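Local coordinates for protein ppBat (Bacteroides thetaiotaomicron VPI-5482, PDB 3CNE), which binds flavins such as lumichrome, riboflavin, FMN and FAD as a homodimer, and may serve as a flavin store rather than as a protease, at residues Ala9-Gly15 with Glu42-Asn46; Ala36-Thr40 with Tyr89-Leu93; Glu64-Leu70 with Phe100-Met106. All blocks are in the same frame, centred on the assembly; numbering follows the deposited sequence.

Contact 1 (Ala9-Gly15 with Glu42-Asn46); sequences AVNPVNG and EIKTN
N11 lends its side-chain amide to the backbone of K44: K44 N donates to N11 OD1 at 2.7 Å, fairly straight at the hydrogen (164°), although the donor stands above the amide plane and off the lone pairs. The N11 side chain reaches there because its CG lies anti to the backbone N (chi1 -178°), which slides the amide past I43 in the opposite direction. Two backbone hydrogen bonds follow, from V13 N to K44 O at 3.0 Å and from N46 N to V13 O at 2.8 Å, and they form a single beta bridge between V13 and T45. Each of these carbonyls also meets a CA-H donor: P12 CA, just after a cis peptide bond, comes to K44 O, and T45 CA lies 3.0 Å from V13 O.

In the DJ-1/PfpI fold of this subunit, A9-G15 is the loop from strand 4-9 of the main sheet into helix 15-27, with N14 as N-cap, its OD1 taking G17 N. Its partner strand 42-44 pairs with strand 50-52 in a small antiparallel sheet beside the main one.

Apolar packing centres on I43. Its CD1 touches both A9 CB and V13 CG1, each at 3.6 Å, while its CG2 branch rests on N11 CB. Further along, the N46 amide is turned 72° from that of N14, and N46 ND2 packs against N14 CB at 3.6 Å. N46 OD1 lies beside P12 CB and accepts a hydrogen bond from D76 N. F19 and F26 of the second subunit pack on T45 and N46, respectively.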
loop_
_atom_site.group_PDB
_atom_site.type_symbol
_atom_site.label_atom_id
_atom_site.label_comp_id
_atom_site.label_asym_id
_atom_site.label_seq_id
_atom_site.Cartn_x
_atom_site.Cartn_y
_atom_site.Cartn_z
ATOM N N ALA A 9 -6.623 -8.328 7.974
ATOM C CA ALA A 9 -5.258 -8.347 7.463
ATOM C C ALA A 9 -4.556 -9.641 7.873
ATOM O O ALA A 9 -4.434 -9.938 9.069
ATOM C CB ALA A 9 -4.480 -7.108 7.955
ATOM N N VAL A 10 -4.167 -10.456 6.892
ATOM C CA VAL A 10 -3.505 -11.704 7.220
ATOM C C VAL A 10 -2.023 -11.396 7.505
ATOM O O VAL A 10 -1.608 -10.262 7.400
ATOM C CB VAL A 10 -3.664 -12.752 6.119
ATOM C CG1 VAL A 10 -5.141 -13.248 6.101
ATOM C CG2 VAL A 10 -3.193 -12.209 4.724
ATOM N N ASN A 11 -1.251 -12.396 7.881
ATOM C CA ASN A 11 0.136 -12.142 8.258
ATOM C C ASN A 11 1.052 -13.170 7.618
ATOM O O ASN A 11 1.096 -14.324 8.072
ATOM C CB ASN A 11 0.233 -12.201 9.771
ATOM C CG ASN A 11 1.605 -11.917 10.281
ATOM O OD1 ASN A 11 2.388 -11.254 9.628
ATOM N ND2 ASN A 11 1.908 -12.428 11.467
ATOM N N PRO A 12 1.812 -12.780 6.572
ATOM C CA PRO A 12 1.988 -11.443 5.999
ATOM C C PRO A 12 0.844 -11.029 5.069
ATOM O O PRO A 12 0.260 -11.875 4.446
ATOM C CB PRO A 12 3.276 -11.575 5.184
ATOM C CG PRO A 12 3.235 -13.024 4.672
ATOM C CD PRO A 12 2.599 -13.812 5.862
ATOM N N VAL A 13 0.549 -9.727 5.015
ATOM C CA VAL A 13 -0.488 -9.166 4.161
ATOM C C VAL A 13 0.220 -8.485 3.005
ATOM O O VAL A 13 1.361 -7.991 3.135
ATOM C CB VAL A 13 -1.353 -8.113 4.960
ATOM C CG1 VAL A 13 -0.526 -6.957 5.418
ATOM C CG2 VAL A 13 -2.696 -7.662 4.228
ATOM N N ASN A 14 -0.434 -8.471 1.863
ATOM C CA ASN A 14 0.048 -7.633 0.781
ATOM C C ASN A 14 -0.354 -6.195 1.102
ATOM O O ASN A 14 -1.529 -5.853 1.079
ATOM C CB ASN A 14 -0.571 -8.086 -0.536
ATOM C CG ASN A 14 -0.051 -7.326 -1.714
ATOM O OD1 ASN A 14 -0.105 -6.094 -1.727
ATOM N ND2 ASN A 14 0.373 -8.063 -2.770
ATOM N N GLY A 15 0.655 -5.364 1.336
ATOM C CA GLY A 15 0.462 -3.995 1.787
ATOM C C GLY A 15 -0.059 -3.096 0.685
ATOM O O GLY A 15 -0.703 -2.105 0.975
ATOM N N GLU A 42 0.314 -7.258 15.743
ATOM C CA GLU A 42 1.518 -6.940 14.993
ATOM C C GLU A 42 1.674 -7.948 13.853
ATOM O O GLU A 42 1.734 -9.163 14.099
ATOM C CB GLU A 42 2.745 -6.971 15.911
ATOM C CG GLU A 42 3.990 -6.559 15.172
ATOM C CD GLU A 42 5.255 -6.653 15.999
ATOM O OE1 GLU A 42 5.315 -6.059 17.104
ATOM O OE2 GLU A 42 6.196 -7.308 15.503
ATOM N N ILE A 43 1.689 -7.462 12.611
ATOM C CA ILE A 43 1.756 -8.353 11.432
ATOM C C ILE A 43 2.858 -7.870 10.503
ATOM O O ILE A 43 3.372 -6.807 10.702
ATOM C CB ILE A 43 0.411 -8.402 10.622
ATOM C CG1 ILE A 43 0.077 -7.012 10.029
ATOM C CG2 ILE A 43 -0.748 -9.026 11.470
ATOM C CD1 ILE A 43 -1.082 -7.013 9.022
ATOM N N LYS A 44 3.221 -8.657 9.499
ATOM C CA LYS A 44 4.204 -8.223 8.519
ATOM C C LYS A 44 3.518 -8.014 7.212
ATOM O O LYS A 44 2.418 -8.528 7.023
ATOM C CB LYS A 44 5.286 -9.266 8.349
ATOM C CG LYS A 44 6.466 -9.029 9.251
ATOM C CD LYS A 44 6.295 -9.664 10.613
ATOM C CE LYS A 44 7.661 -9.714 11.332
ATOM N NZ LYS A 44 7.756 -10.937 12.215
ATOM N N THR A 45 4.150 -7.259 6.309
ATOM C CA THR A 45 3.688 -7.207 4.933
ATOM C C THR A 45 4.512 -8.220 4.181
ATOM O O THR A 45 5.583 -8.620 4.661
ATOM C CB THR A 45 3.851 -5.832 4.326
ATOM O OG1 THR A 45 5.239 -5.427 4.358
ATOM C CG2 THR A 45 3.022 -4.812 5.181
ATOM N N ASN A 46 4.073 -8.598 2.999
ATOM C CA ASN A 46 4.864 -9.500 2.133
ATOM C C ASN A 46 6.253 -8.881 1.953
ATOM O O ASN A 46 7.260 -9.580 1.951
ATOM C CB ASN A 46 4.240 -9.614 0.745
ATOM C CG ASN A 46 2.917 -10.363 0.739
ATOM O OD1 ASN A 46 2.522 -10.971 1.728
ATOM N ND2 ASN A 46 2.254 -10.351 -0.401
#

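Contact 2 (Ala36-Thr40 with Tyr89-Leu93); sequences AVSDT and YNVDL
Y89 places CG between its backbone N and carbonyl carbon (chi1 40°), and with chi2 at 86° this lays the phenol ring against the backbone of S38; V37, with CG1 anti to its N (chi1 -177°), sends its two methyls to different helix residues. The contact joins two parts of the DJ-1/PfpI alpha/beta fold, the loop leaving strand 31-36 and the first turns of helix 88-102.

At its heart is a CH-pi contact: S38 CA sits almost squarely over one face of the Y89 ring, 3.6 Å from the centroid. The loop wraps further across the ring, with V37 O 3.4 Å from Y89 CD1 and D39 N the same distance from Y89 CD2, both oblique. V37 is the centre of an inverse gamma turn, a tight bend that presents this backbone to the tyrosine. A leucine in place of this tyrosine would probably leave S38 CA without its flat seat and the water that bridges the two hydroxyls without one of its partners.

Toward the sheet, V37 CG2 meets L93 CD1 at 4.1 Å, and both side chains lean on L8 of strand 4-9. At the outer end, one water joins the hydroxyls, 2.8 Å from S38 OG and 3.1 Å from Y89 OH.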
loop_
_atom_site.group_PDB
_atom_site.type_symbol
_atom_site.label_atom_id
_atom_site.label_comp_id
_atom_site.label_asym_id
_atom_site.label_seq_id
_atom_site.Cartn_x
_atom_site.Cartn_y
_atom_site.Cartn_z
ATOM N N ALA A 36 -6.042 -8.099 12.770
ATOM C CA ALA A 36 -5.029 -9.064 12.369
ATOM C C ALA A 36 -5.567 -10.483 12.389
ATOM O O ALA A 36 -6.131 -10.918 13.380
ATOM C CB ALA A 36 -3.782 -8.958 13.270
ATOM N N VAL A 37 -5.383 -11.212 11.292
ATOM C CA VAL A 37 -5.636 -12.636 11.302
ATOM C C VAL A 37 -4.358 -13.288 11.832
ATOM O O VAL A 37 -3.573 -13.890 11.081
ATOM C CB VAL A 37 -5.967 -13.183 9.919
ATOM C CG1 VAL A 37 -6.290 -14.680 10.016
ATOM C CG2 VAL A 37 -7.198 -12.428 9.363
ATOM N N SER A 38 -4.189 -13.165 13.141
ATOM C CA SER A 38 -2.947 -13.528 13.777
ATOM C C SER A 38 -3.208 -13.613 15.276
ATOM O O SER A 38 -4.326 -13.349 15.732
ATOM C CB SER A 38 -1.838 -12.499 13.446
ATOM O OG SER A 38 -0.578 -12.997 13.878
ATOM N N ASP A 39 -2.178 -13.982 16.031
ATOM C CA ASP A 39 -2.297 -14.095 17.482
ATOM C C ASP A 39 -2.076 -12.759 18.198
ATOM O O ASP A 39 -2.422 -12.619 19.386
ATOM C CB ASP A 39 -1.315 -15.167 17.995
ATOM C CG ASP A 39 0.128 -14.861 17.650
ATOM O OD1 ASP A 39 0.419 -14.560 16.467
ATOM O OD2 ASP A 39 0.985 -14.936 18.563
ATOM N N THR A 40 -1.463 -11.793 17.498
ATOM C CA THR A 40 -1.274 -10.429 18.000
ATOM C C THR A 40 -1.567 -9.394 16.906
ATOM O O THR A 40 -1.594 -9.713 15.724
ATOM C CB THR A 40 0.192 -10.161 18.518
ATOM O OG1 THR A 40 1.048 -9.890 17.404
ATOM C CG2 THR A 40 0.758 -11.348 19.310
ATOM N N TYR A 89 -6.554 -18.562 14.879
ATOM C CA TYR A 89 -7.040 -17.411 14.132
ATOM C C TYR A 89 -7.512 -17.766 12.740
ATOM O O TYR A 89 -8.313 -17.019 12.157
ATOM C CB TYR A 89 -6.016 -16.274 14.068
ATOM C CG TYR A 89 -4.584 -16.712 13.876
ATOM C CD1 TYR A 89 -4.083 -16.940 12.588
ATOM C CD2 TYR A 89 -3.730 -16.859 14.967
ATOM C CE1 TYR A 89 -2.762 -17.300 12.375
ATOM C CE2 TYR A 89 -2.378 -17.223 14.783
ATOM C CZ TYR A 89 -1.915 -17.454 13.472
ATOM O OH TYR A 89 -0.615 -17.796 13.229
ATOM N N ASN A 90 -7.022 -18.887 12.210
ATOM C CA ASN A 90 -7.482 -19.366 10.912
ATOM C C ASN A 90 -8.846 -20.017 11.007
ATOM O O ASN A 90 -9.634 -19.956 10.074
ATOM C CB ASN A 90 -6.479 -20.323 10.304
ATOM C CG ASN A 90 -5.238 -19.596 9.845
ATOM O OD1 ASN A 90 -5.296 -18.402 9.567
ATOM N ND2 ASN A 90 -4.122 -20.284 9.820
ATOM N N VAL A 91 -9.108 -20.630 12.157
ATOM C CA VAL A 91 -10.437 -21.180 12.446
ATOM C C VAL A 91 -11.400 -20.013 12.661
ATOM O O VAL A 91 -12.508 -19.992 12.103
ATOM C CB VAL A 91 -10.402 -22.130 13.665
ATOM C CG1 VAL A 91 -11.817 -22.514 14.106
ATOM C CG2 VAL A 91 -9.528 -23.393 13.378
ATOM N N ASP A 92 -10.970 -19.028 13.447
ATOM C CA ASP A 92 -11.747 -17.800 13.611
ATOM C C ASP A 92 -12.050 -17.117 12.283
ATOM O O ASP A 92 -13.160 -16.672 12.075
ATOM C CB ASP A 92 -11.060 -16.825 14.546
ATOM C CG ASP A 92 -10.939 -17.352 15.968
ATOM O OD1 ASP A 92 -11.672 -18.316 16.328
ATOM O OD2 ASP A 92 -10.099 -16.798 16.725
ATOM N N LEU A 93 -11.070 -17.034 11.388
ATOM C CA LEU A 93 -11.295 -16.470 10.048
ATOM C C LEU A 93 -12.530 -17.056 9.328
ATOM O O LEU A 93 -13.355 -16.319 8.805
ATOM C CB LEU A 93 -10.057 -16.668 9.161
ATOM C CG LEU A 93 -10.139 -15.987 7.789
ATOM C CD1 LEU A 93 -10.387 -14.491 7.925
ATOM C CD2 LEU A 93 -8.860 -16.216 6.994
HETATM O O HOH W 1 0.252 -15.058 12.199
#

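Contact 3 (Glu64-Leu70 with Phe100-Met106); sequences EDEFDAL and FGEKGKM
K105 NZ is shared between two acceptors of E64-L70: F67 O, which it meets at 2.7 Å nearly along the C=O axis, and D65 OD1, reached at 3.1 Å on the anti side of the carboxylate. The other oxygen, D65 OD2, takes a longer salt bridge of 3.3 Å from K103 NZ, which approaches from above the carboxylate plane, so two lysines hold one aspartate.

This network lies across the beta-alpha-beta unit of strand 69-73, helix 88-102 and strand 106-110, where the helix ends and the chain returns to the sheet. A Schellman motif with G104 at positive phi makes that turn. The neighbouring strands then pair in parallel about A69 and M106: M106 N donates to D68 O, in the carbonyl plane on a lone pair, and L70 N donates to M106 O at 2.8 Å.

Beneath the polar layer the F100 ring is sandwiched, with L70 CB and CD1 over one face and E64 O over the other. E64 CB presses on F100 CE1 at 3.4 Å, and F67 CB closes in at the ring edge. M106, a selenomethionine, bends at its last torsion and brings its CE methyl to 3.7 Å from A69 CB.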
loop_
_atom_site.group_PDB
_atom_site.type_symbol
_atom_site.label_atom_id
_atom_site.label_comp_id
_atom_site.label_asym_id
_atom_site.label_seq_id
_atom_site.Cartn_x
_atom_site.Cartn_y
_atom_site.Cartn_z
ATOM N N GLU A 64 -19.776 -9.360 14.772
ATOM C CA GLU A 64 -19.901 -9.186 13.327
ATOM C C GLU A 64 -21.067 -8.256 12.933
ATOM O O GLU A 64 -21.010 -7.573 11.906
ATOM C CB GLU A 64 -20.037 -10.538 12.617
ATOM C CG GLU A 64 -18.894 -11.535 12.864
ATOM C CD GLU A 64 -19.111 -12.440 14.076
ATOM O OE1 GLU A 64 -19.906 -12.074 14.968
ATOM O OE2 GLU A 64 -18.476 -13.522 14.142
ATOM N N ASP A 65 -22.124 -8.243 13.747
ATOM C CA ASP A 65 -23.312 -7.434 13.446
ATOM C C ASP A 65 -23.065 -5.953 13.783
ATOM O O ASP A 65 -23.928 -5.108 13.596
ATOM C CB ASP A 65 -24.542 -7.996 14.177
ATOM C CG ASP A 65 -25.767 -8.103 13.281
ATOM O OD1 ASP A 65 -25.849 -7.412 12.221
ATOM O OD2 ASP A 65 -26.684 -8.872 13.651
ATOM N N GLU A 66 -21.858 -5.647 14.247
ATOM C CA GLU A 66 -21.438 -4.283 14.541
ATOM C C GLU A 66 -20.887 -3.610 13.286
ATOM O O GLU A 66 -20.577 -2.421 13.288
ATOM C CB GLU A 66 -20.312 -4.344 15.555
ATOM C CG GLU A 66 -20.528 -3.542 16.807
ATOM C CD GLU A 66 -19.799 -4.171 17.972
ATOM O OE1 GLU A 66 -20.372 -5.120 18.577
ATOM O OE2 GLU A 66 -18.659 -3.729 18.273
ATOM N N PHE A 67 -20.746 -4.386 12.218
ATOM C CA PHE A 67 -20.127 -3.898 10.996
ATOM C C PHE A 67 -21.080 -4.101 9.827
ATOM O O PHE A 67 -22.013 -4.896 9.919
ATOM C CB PHE A 67 -18.797 -4.604 10.771
ATOM C CG PHE A 67 -17.741 -4.241 11.783
ATOM C CD1 PHE A 67 -16.872 -3.183 11.552
ATOM C CD2 PHE A 67 -17.617 -4.960 12.972
ATOM C CE1 PHE A 67 -15.882 -2.848 12.491
ATOM C CE2 PHE A 67 -16.632 -4.629 13.912
ATOM C CZ PHE A 67 -15.764 -3.576 13.668
ATOM N N ASP A 68 -20.870 -3.347 8.751
ATOM C CA ASP A 68 -21.725 -3.435 7.563
ATOM C C ASP A 68 -21.046 -4.213 6.427
ATOM O O ASP A 68 -21.684 -4.632 5.469
ATOM C CB ASP A 68 -22.055 -2.024 7.102
ATOM C CG ASP A 68 -22.821 -1.247 8.155
ATOM O OD1 ASP A 68 -24.029 -1.491 8.293
ATOM O OD2 ASP A 68 -22.219 -0.434 8.872
ATOM N N ALA A 69 -19.723 -4.351 6.543
ATOM C CA ALA A 69 -18.886 -4.829 5.450
ATOM C C ALA A 69 -17.666 -5.514 6.026
ATOM O O ALA A 69 -17.209 -5.159 7.104
ATOM C CB ALA A 69 -18.447 -3.673 4.538
ATOM N N LEU A 70 -17.171 -6.505 5.287
ATOM C CA LEU A 70 -15.901 -7.150 5.563
ATOM C C LEU A 70 -15.013 -6.979 4.341
ATOM O O LEU A 70 -15.456 -7.208 3.205
ATOM C CB LEU A 70 -16.115 -8.622 5.861
ATOM C CG LEU A 70 -14.949 -9.518 6.312
ATOM C CD1 LEU A 70 -15.479 -10.731 7.047
ATOM C CD2 LEU A 70 -14.170 -10.014 5.092
ATOM N N PHE A 100 -20.449 -13.068 8.707
ATOM C CA PHE A 100 -20.694 -11.895 7.869
ATOM C C PHE A 100 -21.564 -12.210 6.639
ATOM O O PHE A 100 -22.482 -11.467 6.330
ATOM C CB PHE A 100 -19.361 -11.276 7.427
ATOM C CG PHE A 100 -18.838 -10.212 8.365
ATOM C CD1 PHE A 100 -18.194 -10.557 9.546
ATOM C CD2 PHE A 100 -18.997 -8.855 8.057
ATOM C CE1 PHE A 100 -17.689 -9.559 10.406
ATOM C CE2 PHE A 100 -18.484 -7.860 8.896
ATOM C CZ PHE A 100 -17.851 -8.205 10.073
ATOM N N GLY A 101 -21.252 -13.304 5.939
ATOM C CA GLY A 101 -21.944 -13.679 4.712
ATOM C C GLY A 101 -23.382 -14.094 5.002
ATOM O O GLY A 101 -24.313 -13.623 4.341
ATOM N N GLU A 102 -23.546 -14.949 6.014
ATOM C CA GLU A 102 -24.870 -15.336 6.544
ATOM C C GLU A 102 -25.733 -14.132 6.952
ATOM O O GLU A 102 -26.968 -14.169 6.821
ATOM C CB GLU A 102 -24.714 -16.270 7.752
ATOM C CG GLU A 102 -24.366 -17.687 7.373
ATOM C CD GLU A 102 -24.152 -18.610 8.580
ATOM O OE1 GLU A 102 -24.108 -18.128 9.752
ATOM O OE2 GLU A 102 -24.023 -19.836 8.344
ATOM N N LYS A 103 -25.096 -13.068 7.450
ATOM C CA LYS A 103 -25.853 -11.902 7.892
ATOM C C LYS A 103 -26.050 -10.868 6.797
ATOM O O LYS A 103 -26.494 -9.751 7.066
ATOM C CB LYS A 103 -25.253 -11.274 9.157
ATOM C CG LYS A 103 -25.335 -12.152 10.390
ATOM C CD LYS A 103 -24.745 -11.437 11.622
ATOM C CE LYS A 103 -24.697 -12.367 12.840
ATOM N NZ LYS A 103 -25.164 -11.748 14.126
ATOM N N GLY A 104 -25.704 -11.236 5.567
ATOM C CA GLY A 104 -25.957 -10.380 4.404
ATOM C C GLY A 104 -25.084 -9.139 4.313
ATOM O O GLY A 104 -25.464 -8.149 3.675
ATOM N N LYS A 105 -23.894 -9.193 4.916
ATOM C CA LYS A 105 -22.983 -8.043 4.895
ATOM C C LYS A 105 -22.259 -7.953 3.568
ATOM O O LYS A 105 -22.166 -8.934 2.843
ATOM C CB LYS A 105 -22.002 -8.097 6.060
ATOM C CG LYS A 105 -22.649 -8.403 7.416
ATOM C CD LYS A 105 -23.359 -7.179 7.959
ATOM C CE LYS A 105 -23.867 -7.386 9.368
ATOM N NZ LYS A 105 -24.430 -6.081 9.819
HETATM N N MSE A 106 -21.768 -6.765 3.231
HETATM C CA MSE A 106 -21.000 -6.593 2.020
HETATM C C MSE A 106 -19.616 -7.272 2.162
HETATM O O MSE A 106 -18.897 -7.019 3.129
HETATM C CB MSE A 106 -20.867 -5.104 1.740
HETATM C CG MSE A 106 -20.040 -4.746 0.546
HETATM SE SE MSE A 106 -20.070 -2.784 0.337
HETATM C CE MSE A 106 -20.855 -2.283 2.067
#

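How the contacts relate
From the N terminus, strand 4-9 runs into contact 1, which closes the loop through helix 15-27 and strand 31-36 by bringing 42-46 back to 9-15. Contact 2 starts inside that loop, at 36-40, and ends beyond it on helix 88-102, so the two cross; they also touch, A9 O lying 2.7 Å from V37 N in a probable hydrogen bond. Contact 3 opens at 64-70 and crosses contact 2 in turn, tying the start of strand 69-73 to the end of helix 88-102 and the start of strand 106-110. Contacts 1 and 3 follow in series, their centres about 23 Å apart on opposite sides of the chain's centre.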